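PDB 3SLI: intramolecular trans-sialidase from Macrobdella decora, which cleaves terminal sialic acid from sialoglycoconjugates by intramolecular trans-glycosylation, probably releasing 2,7-anhydro-Neu5Ac instead of free sialic acid. Local coordinates for residues I14-G19 and S47-Q52; I81-T86 and F141-D146. All coordinates share one frame; numbering follows the deposited sequence.

Contact 1 of 2, residues I14-G19 and S47-Q52; sequences IAEGQG and SENGIQ
E16 reaches out of the 14-19 loop and sets one carboxylate oxygen against S47 and N49 at the start of the 47-52 segment. The S47 hydroxyl donates to E16 OE2, with S47 OG 2.6 Å from E16 OE2, and the bond falls on the anti lone pair of the carboxylate, the one turned away from OE1. E16 can span the gap because its chain is stretched, CG anti to the backbone N (chi1 -167°) and extended beyond. The same oxygen takes a second bond from a water, which in turn accepts from the backbone N of E48, so OE2 has a direct and a bridged link to the other segment.

The S47 hydroxyl works in both directions: besides donating a hydrogen bond to E16 OE2, S47 OG accepts one from N49 N at 2.9 Å, which closes an ST turn. N49 approaches E16 from the opposite direction, its amide 21° from the carboxylate plane, and N49 ND2 packs 3.6 Å from E16 CG while hydrogen-bonding to the backbone O of P167. Within 47-52, Q52 NE2 bonds both N49 O, at 2.9 Å, and S47 O. A serine-led ST turn before strand 51-58 is thus joined through E16 to the loop between strands 5-14 and 20-21 of the concanavalin-like beta sandwich.

Contact 2 of 2, residues I81-T86 and F141-D146; sequences IELRNT and FKFISD
L83 and F143 bring the two backbones to 7.1 Å, measured from L83 CA to F143 CA, and N85 and D146 keep a similar spacing farther along. Residues 81-85 run as a strand, whereas 141-146 arrive as a loop that tightens into a short 3-10 turn at 144-146, so the second segment lies over the strand without joining its sheet. F143 and D146 are joined twice: D146 N bonds back to F143 O, and D146 OD2 accepts from F143 N at 2.9 Å through the anti lone pair of its carboxylate.

L83 does most of the touching. Its CD1 sits against the peptide after K142, 3.2 Å from K142 O, and lies 4.0 Å from K142 CB. The same methyl meets the F143 ring obliquely, with L83 CD1 4.4 Å from F143 CD1, while L83 CD2 rests by the carbonyl of F143. I144 CG1 covers one face of that ring toward its rim, and F69 meets the ring with its plane inclined at about 60°. K142 offers only the root of its side chain, because the bend at chi2 (-69°) carries the amine away from L83. Farther on, the N85 side chain lies beside the D146 backbone. L83, F143 and F69, with A117 of strand 107-118 touching F143, belong to the apolar interior between the sheets of a concanavalin-like beta sandwich, with the 141-146 loop closing over strand 79-85.

Overall arrangement
From the N terminus, the chain runs along strand 5-14 of one sheet. Contact 1 joins the loop between that strand and strand 20-21 of the other sheet to the entry of strand 51-58, closing a loop that holds strand 20-21, helix 28-31 and strand 37-45. The chain then crosses the second sheet by strands 51-58, 67-74 and 79-85, and contact 2 opens on the last of these. It closes only after 91-96 and the hairpins of the first sheet, when segment 141-146 returns before strand 152-155. The two loops follow in series, neither nesting nor crossing, with centres 23 Å apart. Both involve the six-stranded sheet of the N-terminal sandwich.

Contact 1 of 2, residues I14-G19 and S47-Q52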
loop_
_atom_site.group_PDB
_atom_site.type_symbol
_atom_site.label_atom_id
_atom_site.label_comp_id
_atom_site.label_asym_id
_atom_site.label_seq_id
_atom_site.Cartn_x
_atom_site.Cartn_y
_atom_site.Cartn_z
ATOM N N ILE A 14 19.698 25.123 14.588
ATOM C CA ILE A 14 20.048 24.380 15.790
ATOM C C ILE A 14 21.113 23.318 15.537
ATOM O O ILE A 14 20.939 22.427 14.697
ATOM C CB ILE A 14 18.788 23.741 16.411
ATOM C CG1 ILE A 14 17.812 24.852 16.816
ATOM C CG2 ILE A 14 19.154 22.859 17.609
ATOM C CD1 ILE A 14 16.483 24.364 17.322
ATOM N N ALA A 15 22.245 23.463 16.217
ATOM C CA ALA A 15 23.336 22.507 16.098
ATOM C C ALA A 15 22.909 21.264 16.859
ATOM O O ALA A 15 22.380 21.354 17.969
ATOM C CB ALA A 15 24.621 23.076 16.686
ATOM N N GLU A 16 23.113 20.112 16.232
ATOM C CA GLU A 16 22.754 18.818 16.791
ATOM C C GLU A 16 23.241 18.649 18.227
ATOM O O GLU A 16 24.432 18.799 18.506
ATOM C CB GLU A 16 23.345 17.732 15.897
ATOM C CG GLU A 16 22.836 16.331 16.136
ATOM C CD GLU A 16 23.402 15.363 15.116
ATOM O OE1 GLU A 16 24.619 15.436 14.841
ATOM O OE2 GLU A 16 22.635 14.553 14.562
ATOM N N GLY A 17 22.299 18.378 19.131
ATOM C CA GLY A 17 22.620 18.181 20.537
ATOM C C GLY A 17 22.732 19.449 21.369
ATOM O O GLY A 17 22.911 19.388 22.586
ATOM N N GLN A 18 22.606 20.599 20.720
ATOM C CA GLN A 18 22.716 21.885 21.399
ATOM C C GLN A 18 21.388 22.483 21.849
ATOM O O GLN A 18 21.308 23.087 22.921
ATOM C CB GLN A 18 23.425 22.893 20.495
ATOM C CG GLN A 18 24.874 22.574 20.241
ATOM C CD GLN A 18 25.674 22.539 21.518
ATOM O OE1 GLN A 18 26.164 21.489 21.930
ATOM N NE2 GLN A 18 25.803 23.690 22.168
ATOM N N GLY A 19 20.349 22.317 21.036
ATOM C CA GLY A 19 19.059 22.898 21.372
ATOM C C GLY A 19 19.128 24.414 21.240
ATOM O O GLY A 19 20.119 24.961 20.734
ATOM N N SER A 47 19.497 15.931 10.937
ATOM C CA SER A 47 20.031 14.927 11.845
ATOM C C SER A 47 19.472 13.538 11.624
ATOM O O SER A 47 18.321 13.365 11.222
ATOM C CB SER A 47 19.761 15.349 13.288
ATOM O OG SER A 47 20.046 14.299 14.203
ATOM N N GLU A 48 20.279 12.543 11.966
ATOM C CA GLU A 48 19.873 11.153 11.830
ATOM C C GLU A 48 19.553 10.559 13.211
ATOM O O GLU A 48 19.403 9.347 13.361
ATOM C CB GLU A 48 20.979 10.365 11.114
ATOM C CG GLU A 48 20.513 9.124 10.347
ATOM C CD GLU A 48 19.391 9.399 9.344
ATOM O OE1 GLU A 48 19.439 10.418 8.614
ATOM O OE2 GLU A 48 18.461 8.569 9.278
ATOM N N ASN A 49 19.463 11.420 14.227
ATOM C CA ASN A 49 19.136 10.963 15.579
ATOM C C ASN A 49 17.746 10.333 15.592
ATOM O O ASN A 49 16.826 10.809 14.907
ATOM C CB ASN A 49 19.200 12.116 16.594
ATOM C CG ASN A 49 20.623 12.563 16.888
ATOM O OD1 ASN A 49 21.591 11.864 16.574
ATOM N ND2 ASN A 49 20.760 13.741 17.481
ATOM N N GLY A 50 17.602 9.271 16.384
ATOM C CA GLY A 50 16.343 8.551 16.491
ATOM C C GLY A 50 15.118 9.381 16.833
ATOM O O GLY A 50 14.140 9.374 16.087
ATOM N N ILE A 51 15.154 10.067 17.973
ATOM C CA ILE A 51 14.033 10.904 18.422
ATOM C C ILE A 51 14.550 12.335 18.487
ATOM O O ILE A 51 15.608 12.593 19.090
ATOM C CB ILE A 51 13.540 10.505 19.839
ATOM C CG1 ILE A 51 13.248 8.999 19.913
ATOM C CG2 ILE A 51 12.300 11.314 20.217
ATOM C CD1 ILE A 51 12.089 8.545 19.057
ATOM N N GLN A 52 13.796 13.260 17.890
ATOM C CA GLN A 52 14.182 14.665 17.838
ATOM C C GLN A 52 13.045 15.616 18.251
ATOM O O GLN A 52 12.052 15.766 17.523
ATOM C CB GLN A 52 14.662 15.018 16.426
ATOM C CG GLN A 52 15.837 14.177 15.940
ATOM C CD GLN A 52 16.257 14.496 14.521
ATOM O OE1 GLN A 52 16.358 15.663 14.129
ATOM N NE2 GLN A 52 16.526 13.455 13.740
HETATM O O HOH W 1 23.030 12.779 12.417
#

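Contact 2 of 2, residues I81-T86 and F141-D146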
loop_
_atom_site.group_PDB
_atom_site.type_symbol
_atom_site.label_atom_id
_atom_site.label_comp_id
_atom_site.label_asym_id
_atom_site.label_seq_id
_atom_site.Cartn_x
_atom_site.Cartn_y
_atom_site.Cartn_z
ATOM N N ILE A 81 3.733 13.498 20.468
ATOM C CA ILE A 81 3.907 14.332 21.645
ATOM C C ILE A 81 3.922 13.422 22.862
ATOM O O ILE A 81 3.502 12.253 22.797
ATOM C CB ILE A 81 2.717 15.327 21.865
ATOM C CG1 ILE A 81 1.396 14.556 21.989
ATOM C CG2 ILE A 81 2.663 16.357 20.758
ATOM C CD1 ILE A 81 0.380 15.196 22.883
ATOM N N GLU A 82 4.431 13.967 23.959
ATOM C CA GLU A 82 4.439 13.295 25.244
ATOM C C GLU A 82 4.208 14.445 26.226
ATOM O O GLU A 82 4.895 15.469 26.150
ATOM C CB GLU A 82 5.771 12.596 25.535
ATOM C CG GLU A 82 6.083 11.413 24.636
ATOM C CD GLU A 82 7.289 10.626 25.117
ATOM O OE1 GLU A 82 8.421 11.139 25.012
ATOM O OE2 GLU A 82 7.100 9.490 25.599
ATOM N N LEU A 83 3.177 14.302 27.051
ATOM C CA LEU A 83 2.795 15.291 28.066
ATOM C C LEU A 83 2.987 14.510 29.363
ATOM O O LEU A 83 2.194 13.611 29.679
ATOM C CB LEU A 83 1.320 15.659 27.893
ATOM C CG LEU A 83 0.825 17.078 28.186
ATOM C CD1 LEU A 83 -0.664 16.984 28.470
ATOM C CD2 LEU A 83 1.578 17.759 29.339
ATOM N N ARG A 84 4.015 14.876 30.122
ATOM C CA ARG A 84 4.382 14.151 31.333
ATOM C C ARG A 84 4.632 14.951 32.608
ATOM O O ARG A 84 5.153 16.060 32.569
ATOM C CB ARG A 84 5.671 13.383 31.047
ATOM C CG ARG A 84 5.646 12.527 29.795
ATOM C CD ARG A 84 6.063 11.124 30.153
ATOM N NE ARG A 84 7.464 10.881 29.892
ATOM C CZ ARG A 84 8.181 9.908 30.445
ATOM N NH1 ARG A 84 7.650 9.070 31.328
ATOM N NH2 ARG A 84 9.420 9.713 30.034
ATOM N N ASN A 85 4.321 14.330 33.741
ATOM C CA ASN A 85 4.580 14.910 35.061
ATOM C C ASN A 85 4.789 13.718 35.994
ATOM O O ASN A 85 4.341 13.723 37.135
ATOM C CB ASN A 85 3.407 15.756 35.554
ATOM C CG ASN A 85 3.787 16.619 36.736
ATOM O OD1 ASN A 85 2.973 16.890 37.623
ATOM N ND2 ASN A 85 5.033 17.073 36.750
ATOM N N THR A 86 5.552 12.749 35.488
ATOM C CA THR A 86 5.858 11.448 36.111
ATOM C C THR A 86 4.646 10.537 35.890
ATOM O O THR A 86 3.491 10.989 35.874
ATOM C CB THR A 86 6.293 11.470 37.612
ATOM O OG1 THR A 86 5.167 11.694 38.466
ATOM C CG2 THR A 86 7.366 12.505 37.852
ATOM N N PHE A 141 -8.370 16.427 31.285
ATOM C CA PHE A 141 -7.521 17.203 30.397
ATOM C C PHE A 141 -6.348 17.834 31.155
ATOM O O PHE A 141 -6.521 18.405 32.239
ATOM C CB PHE A 141 -8.341 18.278 29.678
ATOM C CG PHE A 141 -7.547 19.075 28.674
ATOM C CD1 PHE A 141 -7.344 18.589 27.390
ATOM C CD2 PHE A 141 -6.985 20.303 29.021
ATOM C CE1 PHE A 141 -6.592 19.310 26.466
ATOM C CE2 PHE A 141 -6.229 21.030 28.102
ATOM C CZ PHE A 141 -6.032 20.531 26.823
ATOM N N LYS A 142 -5.156 17.732 30.575
ATOM C CA LYS A 142 -3.951 18.285 31.186
ATOM C C LYS A 142 -3.126 19.070 30.168
ATOM O O LYS A 142 -3.242 18.855 28.956
ATOM C CB LYS A 142 -3.057 17.152 31.728
ATOM C CG LYS A 142 -3.704 16.196 32.721
ATOM C CD LYS A 142 -3.996 16.880 34.037
ATOM C CE LYS A 142 -4.686 15.933 34.999
ATOM N NZ LYS A 142 -4.967 16.601 36.296
ATOM N N PHE A 143 -2.328 20.013 30.652
ATOM C CA PHE A 143 -1.425 20.747 29.781
ATOM C C PHE A 143 -0.219 21.262 30.567
ATOM O O PHE A 143 0.032 20.806 31.682
ATOM C CB PHE A 143 -2.109 21.838 28.947
ATOM C CG PHE A 143 -1.407 22.100 27.634
ATOM C CD1 PHE A 143 -1.048 21.032 26.801
ATOM C CD2 PHE A 143 -1.039 23.386 27.259
ATOM C CE1 PHE A 143 -0.329 21.248 25.620
ATOM C CE2 PHE A 143 -0.317 23.617 26.077
ATOM C CZ PHE A 143 0.040 22.549 25.257
ATOM N N ILE A 144 0.533 22.189 29.992
ATOM C CA ILE A 144 1.742 22.695 30.630
ATOM C C ILE A 144 1.540 23.203 32.062
ATOM O O ILE A 144 2.396 22.995 32.923
ATOM C CB ILE A 144 2.429 23.735 29.717
ATOM C CG1 ILE A 144 2.802 23.060 28.387
ATOM C CG2 ILE A 144 3.667 24.313 30.394
ATOM C CD1 ILE A 144 3.376 23.991 27.335
ATOM N N SER A 145 0.379 23.786 32.330
ATOM C CA SER A 145 0.056 24.292 33.661
ATOM C C SER A 145 0.034 23.184 34.722
ATOM O O SER A 145 0.140 23.463 35.921
ATOM C CB SER A 145 -1.306 24.992 33.635
ATOM O OG SER A 145 -2.293 24.146 33.071
ATOM N N ASP A 146 -0.085 21.934 34.274
ATOM C CA ASP A 146 -0.148 20.783 35.168
ATOM C C ASP A 146 1.190 20.101 35.433
ATOM O O ASP A 146 1.260 19.152 36.212
ATOM C CB ASP A 146 -1.166 19.769 34.654
ATOM C CG ASP A 146 -2.563 20.347 34.559
ATOM O OD1 ASP A 146 -3.139 20.733 35.599
ATOM O OD2 ASP A 146 -3.098 20.413 33.445
#